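Local coordinates for N utilization substance protein B (Aquifex aeolicus, PDB 3R2C) that probably takes part in transcription antitermination of ribosomal RNA genes by binding the boxA sequence of their RNA, at residues Arg8-Leu13 against Lys30-Glu35; Phe12-Arg17 against Lys49-Ala54; Ala90-Leu95 against Gly125-Ile130. All coordinates share one frame; numbering follows the deposited sequence.

Contact 1. Residues Arg8-Leu13 against Lys30-Glu35. With ACT (acetate ion), chain K; nucleotides of chain E.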
loop_
_atom_site.group_PDB
_atom_site.type_symbol
_atom_site.label_atom_id
_atom_site.label_comp_id
_atom_site.label_asym_id
_atom_site.label_seq_id
_atom_site.Cartn_x
_atom_site.Cartn_y
_atom_site.Cartn_z
ATOM N N ARG A 8 -3.495 -5.012 10.883
ATOM C CA ARG A 8 -3.839 -3.964 9.918
ATOM C C ARG A 8 -2.607 -3.481 9.150
ATOM O O ARG A 8 -2.687 -3.210 7.950
ATOM C CB ARG A 8 -4.526 -2.797 10.631
ATOM C CG ARG A 8 -5.922 -3.174 11.094
ATOM C CD ARG A 8 -6.524 -2.152 12.070
ATOM N NE ARG A 8 -7.772 -2.671 12.634
ATOM C CZ ARG A 8 -8.059 -2.716 13.933
ATOM N NH1 ARG A 8 -7.206 -2.218 14.836
ATOM N NH2 ARG A 8 -9.211 -3.235 14.332
ATOM N N ASP A 9 -1.466 -3.380 9.825
ATOM C CA ASP A 9 -0.232 -3.049 9.117
ATOM C C ASP A 9 0.122 -4.131 8.074
ATOM O O ASP A 9 0.460 -3.824 6.924
ATOM C CB ASP A 9 0.930 -2.857 10.094
ATOM C CG ASP A 9 2.267 -2.654 9.372
ATOM O OD1 ASP A 9 2.515 -1.532 8.880
ATOM O OD2 ASP A 9 3.064 -3.615 9.275
ATOM N N THR A 10 0.027 -5.397 8.464
ATOM C CA THR A 10 0.281 -6.488 7.519
ATOM C C THR A 10 -0.643 -6.398 6.311
ATOM O O THR A 10 -0.194 -6.483 5.165
ATOM C CB THR A 10 0.089 -7.853 8.201
ATOM O OG1 THR A 10 1.052 -7.981 9.255
ATOM C CG2 THR A 10 0.257 -8.993 7.207
ATOM N N ALA A 11 -1.936 -6.231 6.572
ATOM C CA ALA A 11 -2.932 -6.203 5.514
ATOM C C ALA A 11 -2.700 -4.999 4.596
ATOM O O ALA A 11 -2.789 -5.121 3.366
ATOM C CB ALA A 11 -4.341 -6.149 6.111
ATOM N N PHE A 12 -2.396 -3.841 5.188
ATOM C CA PHE A 12 -2.086 -2.657 4.380
ATOM C C PHE A 12 -0.892 -2.909 3.442
ATOM O O PHE A 12 -0.938 -2.568 2.249
ATOM C CB PHE A 12 -1.774 -1.439 5.252
ATOM C CG PHE A 12 -1.105 -0.337 4.487
ATOM C CD1 PHE A 12 -1.858 0.546 3.735
ATOM C CD2 PHE A 12 0.284 -0.203 4.500
ATOM C CE1 PHE A 12 -1.239 1.558 2.995
ATOM C CE2 PHE A 12 0.905 0.795 3.773
ATOM C CZ PHE A 12 0.137 1.678 3.010
ATOM N N LEU A 13 0.168 -3.507 3.976
ATOM C CA LEU A 13 1.365 -3.778 3.184
ATOM C C LEU A 13 1.032 -4.688 2.013
ATOM O O LEU A 13 1.565 -4.514 0.907
ATOM C CB LEU A 13 2.472 -4.409 4.046
ATOM C CG LEU A 13 3.014 -3.465 5.133
ATOM C CD1 LEU A 13 4.124 -4.117 5.956
ATOM C CD2 LEU A 13 3.517 -2.154 4.521
ATOM N N LYS A 30 2.002 -14.180 1.745
ATOM C CA LYS A 30 3.074 -15.049 2.199
ATOM C C LYS A 30 4.389 -14.261 2.292
ATOM O O LYS A 30 5.122 -14.405 3.267
ATOM C CB LYS A 30 3.182 -16.270 1.268
ATOM C CG LYS A 30 4.362 -17.208 1.519
ATOM C CD LYS A 30 4.598 -18.156 0.327
ATOM C CE LYS A 30 3.637 -19.353 0.309
ATOM N NZ LYS A 30 3.793 -20.195 -0.922
ATOM N N GLU A 31 4.680 -13.403 1.309
ATOM C CA GLU A 31 5.899 -12.592 1.354
ATOM C C GLU A 31 5.942 -11.682 2.587
ATOM O O GLU A 31 6.964 -11.588 3.277
ATOM C CB GLU A 31 6.028 -11.709 0.108
ATOM C CG GLU A 31 6.499 -12.410 -1.136
ATOM C CD GLU A 31 6.630 -11.452 -2.321
ATOM O OE1 GLU A 31 6.553 -10.217 -2.120
ATOM O OE2 GLU A 31 6.812 -11.936 -3.450
ATOM N N VAL A 32 4.839 -10.991 2.857
ATOM C CA VAL A 32 4.822 -10.047 3.974
ATOM C C VAL A 32 4.937 -10.765 5.322
ATOM O O VAL A 32 5.642 -10.306 6.219
ATOM C CB VAL A 32 3.569 -9.145 3.939
ATOM C CG1 VAL A 32 3.494 -8.289 5.207
ATOM C CG2 VAL A 32 3.599 -8.258 2.691
ATOM N N VAL A 33 4.246 -11.892 5.457
ATOM C CA VAL A 33 4.284 -12.674 6.690
ATOM C C VAL A 33 5.722 -13.117 6.987
ATOM O O VAL A 33 6.198 -13.033 8.127
ATOM C CB VAL A 33 3.337 -13.904 6.593
ATOM C CG1 VAL A 33 3.698 -14.971 7.629
ATOM C CG2 VAL A 33 1.869 -13.470 6.740
ATOM N N GLU A 34 6.434 -13.567 5.965
ATOM C CA GLU A 34 7.822 -13.987 6.158
ATOM C C GLU A 34 8.737 -12.814 6.502
ATOM O O GLU A 34 9.607 -12.944 7.348
ATOM C CB GLU A 34 8.336 -14.719 4.917
ATOM C CG GLU A 34 7.539 -15.982 4.610
ATOM C CD GLU A 34 8.156 -16.818 3.502
ATOM O OE1 GLU A 34 9.214 -16.414 2.966
ATOM O OE2 GLU A 34 7.580 -17.880 3.169
ATOM N N GLU A 35 8.540 -11.666 5.860
ATOM C CA GLU A 35 9.382 -10.501 6.127
ATOM C C GLU A 35 9.176 -9.932 7.523
ATOM O O GLU A 35 10.129 -9.473 8.150
ATOM C CB GLU A 35 9.119 -9.399 5.103
ATOM C CG GLU A 35 9.669 -9.719 3.727
ATOM C CD GLU A 35 8.992 -8.912 2.644
ATOM O OE1 GLU A 35 8.241 -7.982 2.999
ATOM O OE2 GLU A 35 9.196 -9.211 1.448
HETATM C C ACT K . 0.223 -19.145 -2.089
HETATM O O ACT K . -0.059 -19.203 -3.312
HETATM O OXT ACT K . 1.437 -19.237 -1.801
HETATM C CH3 ACT K . -0.825 -18.977 -1.024
ATOM O "O5'" G E 1 -5.300 -2.557 25.438
ATOM C "C5'" G E 1 -4.048 -1.880 25.423
ATOM C "C4'" G E 1 -4.153 -0.537 24.749
ATOM O "O4'" G E 1 -4.421 -0.732 23.328
ATOM C "C3'" G E 1 -5.280 0.359 25.249
ATOM O "O3'" G E 1 -4.900 1.708 25.000
ATOM C "C2'" G E 1 -6.423 -0.044 24.314
ATOM O "O2'" G E 1 -7.496 0.872 24.237
ATOM C "C1'" G E 1 -5.661 -0.148 22.992
ATOM N N9 G E 1 -6.289 -0.982 21.968
ATOM C C8 G E 1 -7.085 -2.106 22.018
ATOM N N7 G E 1 -7.393 -2.549 20.820
ATOM C C5 G E 1 -6.758 -1.676 19.946
ATOM C C6 G E 1 -6.707 -1.609 18.520
ATOM O O6 G E 1 -7.248 -2.353 17.712
ATOM N N1 G E 1 -5.932 -0.548 18.055
ATOM C C2 G E 1 -5.294 0.350 18.872
ATOM N N2 G E 1 -4.588 1.329 18.299
ATOM N N3 G E 1 -5.343 0.306 20.188
ATOM C C4 G E 1 -6.083 -0.716 20.645
#

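Contact 2. Residues Phe12-Arg17 against Lys49-Ala54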
loop_
_atom_site.group_PDB
_atom_site.type_symbol
_atom_site.label_atom_id
_atom_site.label_comp_id
_atom_site.label_asym_id
_atom_site.label_seq_id
_atom_site.Cartn_x
_atom_site.Cartn_y
_atom_site.Cartn_z
ATOM N N PHE A 12 -2.396 -3.841 5.188
ATOM C CA PHE A 12 -2.086 -2.657 4.380
ATOM C C PHE A 12 -0.892 -2.909 3.442
ATOM O O PHE A 12 -0.938 -2.568 2.249
ATOM C CB PHE A 12 -1.774 -1.439 5.252
ATOM C CG PHE A 12 -1.105 -0.337 4.487
ATOM C CD1 PHE A 12 -1.858 0.546 3.735
ATOM C CD2 PHE A 12 0.284 -0.203 4.500
ATOM C CE1 PHE A 12 -1.239 1.558 2.995
ATOM C CE2 PHE A 12 0.905 0.795 3.773
ATOM C CZ PHE A 12 0.137 1.678 3.010
ATOM N N LEU A 13 0.168 -3.507 3.976
ATOM C CA LEU A 13 1.365 -3.778 3.184
ATOM C C LEU A 13 1.032 -4.688 2.013
ATOM O O LEU A 13 1.565 -4.514 0.907
ATOM C CB LEU A 13 2.472 -4.409 4.046
ATOM C CG LEU A 13 3.014 -3.465 5.133
ATOM C CD1 LEU A 13 4.124 -4.117 5.956
ATOM C CD2 LEU A 13 3.517 -2.154 4.521
ATOM N N VAL A 14 0.149 -5.654 2.247
ATOM C CA VAL A 14 -0.230 -6.569 1.179
ATOM C C VAL A 14 -1.026 -5.843 0.089
ATOM O O VAL A 14 -0.718 -5.995 -1.082
ATOM C CB VAL A 14 -0.956 -7.831 1.703
ATOM C CG1 VAL A 14 -1.452 -8.701 0.535
ATOM C CG2 VAL A 14 0.005 -8.660 2.600
ATOM N N LEU A 15 -2.017 -5.042 0.476
ATOM C CA LEU A 15 -2.815 -4.294 -0.485
ATOM C C LEU A 15 -1.940 -3.310 -1.262
ATOM O O LEU A 15 -2.107 -3.147 -2.458
ATOM C CB LEU A 15 -3.951 -3.536 0.229
ATOM C CG LEU A 15 -5.002 -4.436 0.898
ATOM C CD1 LEU A 15 -6.096 -3.614 1.610
ATOM C CD2 LEU A 15 -5.636 -5.388 -0.128
ATOM N N TYR A 16 -1.008 -2.664 -0.569
ATOM C CA TYR A 16 -0.082 -1.720 -1.184
ATOM C C TYR A 16 0.752 -2.436 -2.255
ATOM O O TYR A 16 0.841 -1.979 -3.403
ATOM C CB TYR A 16 0.780 -1.076 -0.087
ATOM C CG TYR A 16 1.974 -0.243 -0.542
ATOM C CD1 TYR A 16 1.825 1.089 -0.918
ATOM C CD2 TYR A 16 3.251 -0.783 -0.553
ATOM C CE1 TYR A 16 2.922 1.855 -1.310
ATOM C CE2 TYR A 16 4.345 -0.033 -0.931
ATOM C CZ TYR A 16 4.176 1.283 -1.313
ATOM O OH TYR A 16 5.275 2.013 -1.711
ATOM N N ARG A 17 1.321 -3.587 -1.910
ATOM C CA ARG A 17 2.093 -4.364 -2.885
ATOM C C ARG A 17 1.261 -4.877 -4.045
ATOM O O ARG A 17 1.722 -4.930 -5.189
ATOM C CB ARG A 17 2.750 -5.561 -2.209
ATOM C CG ARG A 17 4.108 -5.240 -1.691
ATOM C CD ARG A 17 4.644 -6.343 -0.811
ATOM N NE ARG A 17 5.544 -5.781 0.182
ATOM C CZ ARG A 17 6.448 -6.481 0.854
ATOM N NH1 ARG A 17 6.588 -7.776 0.628
ATOM N NH2 ARG A 17 7.221 -5.862 1.728
ATOM N N LYS A 49 -7.812 -12.409 7.011
ATOM C CA LYS A 49 -9.224 -12.089 6.830
ATOM C C LYS A 49 -9.428 -10.670 6.269
ATOM O O LYS A 49 -10.269 -10.470 5.393
ATOM C CB LYS A 49 -9.981 -12.252 8.143
ATOM C CG LYS A 49 -11.495 -12.150 7.988
ATOM C CD LYS A 49 -12.194 -12.826 9.145
ATOM C CE LYS A 49 -11.804 -12.176 10.446
ATOM N NZ LYS A 49 -12.211 -10.751 10.449
ATOM N N LEU A 50 -8.652 -9.701 6.754
ATOM C CA LEU A 50 -8.693 -8.337 6.216
ATOM C C LEU A 50 -8.332 -8.341 4.743
ATOM O O LEU A 50 -9.033 -7.738 3.935
ATOM C CB LEU A 50 -7.720 -7.413 6.950
ATOM C CG LEU A 50 -8.070 -7.117 8.404
ATOM C CD1 LEU A 50 -6.880 -6.423 9.114
ATOM C CD2 LEU A 50 -9.325 -6.267 8.467
ATOM N N VAL A 51 -7.235 -9.013 4.402
ATOM C CA VAL A 51 -6.789 -9.067 3.007
ATOM C C VAL A 51 -7.827 -9.782 2.154
ATOM O O VAL A 51 -8.204 -9.302 1.079
ATOM C CB VAL A 51 -5.410 -9.756 2.852
ATOM C CG1 VAL A 51 -5.109 -10.027 1.370
ATOM C CG2 VAL A 51 -4.311 -8.880 3.458
ATOM N N ASP A 52 -8.312 -10.921 2.630
ATOM C CA ASP A 52 -9.287 -11.688 1.841
ATOM C C ASP A 52 -10.553 -10.870 1.578
ATOM O O ASP A 52 -11.152 -10.950 0.495
ATOM C CB ASP A 52 -9.661 -12.999 2.544
ATOM C CG ASP A 52 -8.527 -14.017 2.525
ATOM O OD1 ASP A 52 -7.549 -13.818 1.766
ATOM O OD2 ASP A 52 -8.620 -15.022 3.266
ATOM N N THR A 53 -10.944 -10.078 2.566
ATOM C CA THR A 53 -12.171 -9.296 2.491
ATOM C C THR A 53 -12.030 -8.153 1.495
ATOM O O THR A 53 -12.902 -7.957 0.642
ATOM C CB THR A 53 -12.548 -8.694 3.867
ATOM O OG1 THR A 53 -12.815 -9.746 4.794
ATOM C CG2 THR A 53 -13.774 -7.801 3.758
ATOM N N ALA A 54 -10.934 -7.407 1.602
ATOM C CA ALA A 54 -10.666 -6.296 0.688
ATOM C C ALA A 54 -10.556 -6.784 -0.751
ATOM O O ALA A 54 -11.062 -6.147 -1.673
ATOM C CB ALA A 54 -9.373 -5.562 1.081
#

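Contact 3. Residues Ala90-Leu95 against Gly125-Ile130. With nucleotides of chain E.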
loop_
_atom_site.group_PDB
_atom_site.type_symbol
_atom_site.label_atom_id
_atom_site.label_comp_id
_atom_site.label_asym_id
_atom_site.label_seq_id
_atom_site.Cartn_x
_atom_site.Cartn_y
_atom_site.Cartn_z
ATOM N N ALA A 90 -13.031 -2.031 4.107
ATOM C CA ALA A 90 -13.198 -3.466 4.289
ATOM C C ALA A 90 -13.530 -3.783 5.752
ATOM O O ALA A 90 -14.425 -4.585 6.030
ATOM C CB ALA A 90 -11.942 -4.221 3.852
ATOM N N GLU A 91 -12.830 -3.161 6.693
ATOM C CA GLU A 91 -13.072 -3.492 8.102
ATOM C C GLU A 91 -14.335 -2.840 8.663
ATOM O O GLU A 91 -15.116 -3.485 9.367
ATOM C CB GLU A 91 -11.882 -3.120 9.002
ATOM C CG GLU A 91 -12.006 -3.804 10.367
ATOM C CD GLU A 91 -10.728 -3.773 11.174
ATOM O OE1 GLU A 91 -9.772 -3.086 10.757
ATOM O OE2 GLU A 91 -10.686 -4.441 12.233
ATOM N N LEU A 92 -14.533 -1.563 8.371
ATOM C CA LEU A 92 -15.656 -0.824 8.952
ATOM C C LEU A 92 -16.979 -1.320 8.389
ATOM O O LEU A 92 -17.971 -1.411 9.094
ATOM C CB LEU A 92 -15.522 0.671 8.655
ATOM C CG LEU A 92 -14.427 1.365 9.468
ATOM C CD1 LEU A 92 -14.226 2.794 8.957
ATOM C CD2 LEU A 92 -14.753 1.349 10.969
ATOM N N ILE A 93 -16.980 -1.649 7.108
ATOM C CA ILE A 93 -18.230 -1.928 6.420
ATOM C C ILE A 93 -18.418 -3.401 6.159
ATOM O O ILE A 93 -19.430 -3.971 6.544
ATOM C CB ILE A 93 -18.328 -1.145 5.115
ATOM C CG1 ILE A 93 -18.390 0.349 5.441
ATOM C CG2 ILE A 93 -19.557 -1.588 4.311
ATOM C CD1 ILE A 93 -18.855 1.214 4.303
ATOM N N PHE A 94 -17.442 -4.029 5.525
ATOM C CA PHE A 94 -17.636 -5.401 5.098
ATOM C C PHE A 94 -17.440 -6.381 6.256
ATOM O O PHE A 94 -18.021 -7.459 6.258
ATOM C CB PHE A 94 -16.757 -5.705 3.874
ATOM C CG PHE A 94 -17.246 -5.027 2.629
ATOM C CD1 PHE A 94 -16.840 -3.743 2.313
ATOM C CD2 PHE A 94 -18.172 -5.662 1.798
ATOM C CE1 PHE A 94 -17.316 -3.111 1.169
ATOM C CE2 PHE A 94 -18.654 -5.045 0.655
ATOM C CZ PHE A 94 -18.228 -3.769 0.336
ATOM N N LEU A 95 -16.662 -5.998 7.261
ATOM C CA LEU A 95 -16.558 -6.826 8.459
ATOM C C LEU A 95 -17.376 -6.234 9.618
ATOM O O LEU A 95 -17.367 -6.774 10.719
ATOM C CB LEU A 95 -15.098 -7.021 8.859
ATOM C CG LEU A 95 -14.248 -7.831 7.872
ATOM C CD1 LEU A 95 -12.801 -7.872 8.340
ATOM C CD2 LEU A 95 -14.796 -9.249 7.687
ATOM N N GLY A 125 -10.701 12.268 6.649
ATOM C CA GLY A 125 -11.845 13.015 6.159
ATOM C C GLY A 125 -12.710 12.194 5.218
ATOM O O GLY A 125 -13.934 12.170 5.359
ATOM N N VAL A 126 -12.089 11.512 4.257
ATOM C CA VAL A 126 -12.848 10.633 3.362
ATOM C C VAL A 126 -13.481 9.449 4.113
ATOM O O VAL A 126 -14.663 9.157 3.952
ATOM C CB VAL A 126 -11.970 10.095 2.208
ATOM C CG1 VAL A 126 -12.759 9.090 1.363
ATOM C CG2 VAL A 126 -11.465 11.246 1.327
ATOM N N LEU A 127 -12.695 8.753 4.925
ATOM C CA LEU A 127 -13.202 7.569 5.612
ATOM C C LEU A 127 -14.351 7.914 6.560
ATOM O O LEU A 127 -15.277 7.120 6.736
ATOM C CB LEU A 127 -12.090 6.864 6.404
ATOM C CG LEU A 127 -12.453 5.448 6.883
ATOM C CD1 LEU A 127 -12.811 4.531 5.691
ATOM C CD2 LEU A 127 -11.302 4.820 7.681
ATOM N N SER A 128 -14.285 9.088 7.179
ATOM C CA SER A 128 -15.342 9.534 8.074
ATOM C C SER A 128 -16.660 9.751 7.335
ATOM O O SER A 128 -17.723 9.396 7.836
ATOM C CB SER A 128 -14.934 10.833 8.775
ATOM O OG SER A 128 -15.904 11.178 9.748
ATOM N N ALA A 129 -16.590 10.366 6.158
ATOM C CA ALA A 129 -17.773 10.560 5.327
ATOM C C ALA A 129 -18.351 9.218 4.874
ATOM O O ALA A 129 -19.564 9.017 4.891
ATOM C CB ALA A 129 -17.432 11.415 4.115
ATOM N N ILE A 130 -17.483 8.297 4.467
ATOM C CA ILE A 130 -17.926 6.982 4.034
ATOM C C ILE A 130 -18.659 6.313 5.185
ATOM O O ILE A 130 -19.738 5.745 5.005
ATOM C CB ILE A 130 -16.729 6.083 3.620
ATOM C CG1 ILE A 130 -16.148 6.553 2.285
ATOM C CG2 ILE A 130 -17.166 4.611 3.512
ATOM C CD1 ILE A 130 -14.779 5.931 1.971
ATOM P P C E 6 -8.588 16.800 12.013
ATOM O OP1 C E 6 -7.633 17.713 11.362
ATOM O OP2 C E 6 -9.339 17.283 13.186
ATOM O "O5'" C E 6 -9.626 16.230 10.934
ATOM C "C5'" C E 6 -9.185 15.756 9.663
ATOM C "C4'" C E 6 -10.355 15.458 8.753
ATOM O "O4'" C E 6 -11.187 14.442 9.375
ATOM C "C3'" C E 6 -11.282 16.645 8.478
ATOM O "O3'" C E 6 -11.928 16.448 7.220
ATOM C "C2'" C E 6 -12.305 16.501 9.597
ATOM O "O2'" C E 6 -13.528 17.169 9.370
ATOM C "C1'" C E 6 -12.478 14.982 9.635
ATOM N N1 C E 6 -12.948 14.445 10.929
ATOM C C2 C E 6 -14.218 13.863 11.017
ATOM O O2 C E 6 -14.924 13.840 10.005
ATOM N N3 C E 6 -14.641 13.342 12.191
ATOM C C4 C E 6 -13.835 13.395 13.256
ATOM N N4 C E 6 -14.276 12.877 14.402
ATOM C C5 C E 6 -12.543 13.983 13.200
ATOM C C6 C E 6 -12.145 14.487 12.030
ATOM P P U E 7 -12.123 17.662 6.189
ATOM O OP1 U E 7 -11.210 18.747 6.604
ATOM O OP2 U E 7 -13.577 17.929 6.120
ATOM O "O5'" U E 7 -11.622 17.032 4.818
ATOM C "C5'" U E 7 -10.241 16.818 4.580
ATOM C "C4'" U E 7 -9.987 16.394 3.152
ATOM O "O4'" U E 7 -10.861 15.276 2.813
ATOM C "C3'" U E 7 -10.246 17.469 2.097
ATOM O "O3'" U E 7 -9.321 17.308 1.024
ATOM C "C2'" U E 7 -11.635 17.126 1.599
ATOM O "O2'" U E 7 -11.922 17.602 0.301
ATOM C "C1'" U E 7 -11.595 15.601 1.650
ATOM N N1 U E 7 -12.921 14.970 1.734
ATOM C C2 U E 7 -13.359 14.351 0.578
ATOM O O2 U E 7 -12.700 14.304 -0.449
ATOM N N3 U E 7 -14.597 13.785 0.672
ATOM C C4 U E 7 -15.428 13.770 1.765
ATOM O O4 U E 7 -16.511 13.201 1.650
ATOM C C5 U E 7 -14.919 14.444 2.924
ATOM C C6 U E 7 -13.706 15.014 2.869
ATOM P P U E 4 -13.318 7.972 18.740
ATOM O OP1 U E 4 -12.672 8.842 19.747
ATOM O OP2 U E 4 -14.795 7.954 18.643
ATOM O "O5'" U E 4 -12.697 8.254 17.315
ATOM C "C5'" U E 4 -11.332 8.001 17.058
ATOM C "C4'" U E 4 -10.912 8.693 15.806
ATOM O "O4'" U E 4 -11.611 8.110 14.688
ATOM C "C3'" U E 4 -11.269 10.165 15.739
ATOM O "O3'" U E 4 -10.327 10.967 16.431
ATOM C "C2'" U E 4 -11.339 10.422 14.234
ATOM O "O2'" U E 4 -10.037 10.582 13.690
ATOM C "C1'" U E 4 -11.901 9.096 13.728
ATOM N N1 U E 4 -13.365 9.116 13.506
ATOM C C2 U E 4 -13.867 9.857 12.456
ATOM O O2 U E 4 -13.183 10.572 11.745
ATOM N N3 U E 4 -15.223 9.766 12.284
ATOM C C4 U E 4 -16.107 9.001 13.008
ATOM O O4 U E 4 -17.300 9.029 12.706
ATOM C C5 U E 4 -15.516 8.228 14.055
ATOM C C6 U E 4 -14.193 8.306 14.246
#

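Contact 1. Residues Arg8-Leu13 against Lys30-Glu35
Thr10 and Val32 lie alongside one another, pointing opposite ways, where segments 8-13 and 30-35 come together, and their methyls do the touching: Thr10 CG2 lies 3.9 Å from Val32 CG1. The threonine's first torsion (-63°) sets CG2 anti to the backbone N and OG1 beside that N, where the hydroxyl meets Lys36 instead of the valine. The same Val32 methyl also reaches the base of the leucine side chain, with Leu13 CB at 4.2 Å from Val32 CG1.

From the first turn of segment 8-13, Arg8 runs out extended to the RNA. Its NH1 gives a nearly straight bond (161°) of 2.9 Å to O6 of G1 of chain E, which lies at the edge of the guanidinium, near its plane. Salt bridges from NE to Glu91, from NH2 to Glu99 and from the same NH1 to Asp106 engage all three nitrogens. A leucine in its place would probably leave the guanine O6 without this donor and Glu91, Glu99 and Asp106 without their shared cation.

Helix 25-36 covers helix 3-21 at Thr10 and Leu13; Thr10 also touches helix 41-56, and Leu13 an apolar side chain of another protein chain. Ala11 and Phe12 pack on helix 79-94, and Ala11 also meets helix 41-56.

Contact 2. Residues Phe12-Arg17 against Lys49-Ala54
Matching torsions decide which methyls of Val14 and Val51 meet: in each, CG1 stands anti to the backbone N (chi1 175° and 169°) and CG2 lies beside it. The two side chains are set roughly perpendicular, so that the branch of one is set against the branch of the other. Val51 CG2 comes to 3.9 Å from Val14 CB, and the CG1 methyls of Val14 and Val51 are 4.0 Å apart. The closest approach of the two segments' CA atoms is that of Leu15 CA and Val51 CA, at 7.1 Å.

Leu15, the next residue after Val14, straddles the methyl of Ala54, about one turn beyond Val51. With CG anti to its carbonyl carbon and the chain then extended, its fork is carried across to Ala54, whose CB points toward segment 12-17. Both prongs touch it: Leu15 CD1 is 3.8 Å and Leu15 CD2 3.9 Å from Ala54 CB. The small alanine thus accepts the wide end of the leucine.

On the far side of helix 41-56, Thr53 OG1 bonds back to Lys49 O at 2.7 Å, tilted 33° from the carbonyl plane. Thr53 N reaches the same oxygen from the opposite face, giving Lys49 O two donors from one residue; the Thr53 side chain also packs on Phe94.

Val14 continues onto Phe29 and Val32 of helix 25-36, and Leu15 onto Asn83 of helix 79-94. Such apolar helix-to-helix packing, with every touching residue buried, is the construction of the all-helical NusB fold.

Contact 3. Residues Ala90-Leu95 against Gly125-Ile130
Leu92 has the most surface buried here, and it meets Leu127 tip to tip inside the all-helical NusB fold, where helix 79-94 packs against the last helix, 117-137. A single methyl of Leu92 does the work: CD1 is 3.8 Å from Leu127 CD2 and equally close to Leu127 CG, so it rests against the fork of the other leucine. Leu127 reaches it because CG stands anti to the backbone N (chi1 -167°), which swings the branch across although its CB does not point at segment 90-95. Phe104 of helix 100-114 touches both leucines and closes the packing beside them.

Ile93 makes the second meeting and lies athwart Ile130. The end of its longer branch, Ile93 CD1, lies 3.9 Å from the short-branch methyl, Ile130 CG2. The backbones themselves remain well apart, with 9.4 Å between the CA atoms of Leu92 and Leu127, so long aliphatic side chains span the interval. The helix widens to a pi-type turn over 90-94, with Leu95 N bonded to Ala90 O, just before the chain leaves it.

The other side of segment 125-130 faces RNA. Val126 and Ala129 lie against U7 of chain E, and at Gly125 a side chain would collide with the O5' of that nucleotide. The CB of Ser128 points away from segment 90-95, and its OG connects two bases. Ser128 OG accepts from N3 of U4 of chain E at 3.0 Å (N-H...O angle 161°) and donates to O2 of C6 of chain E at 2.8 Å.

How the contacts relate
Contacts 1 and 2 grow from one helix, 3-21, and share Phe12 and Leu13; their centres are 8 Å apart. Val32 CG2 against Val14 CG2, at 3.6 Å, joins their apolar parts, and Glu35 OE1 with Arg17 NH2, at 2.7 Å, adds a salt bridge between them. Contact 3 stands further off, its centre about 15 Å from that of contact 2, which it meets through Leu95 and Phe94 packing on residues 49-54. About 21 Å separates the centres of contacts 1 and 3, yet Arg8 NE and Glu91 OE1 bridge them at 2.8 Å. Both of these contacts carry residues that bind the RNA, whereas contact 2 remains about 10 Å from it at its nearest atom.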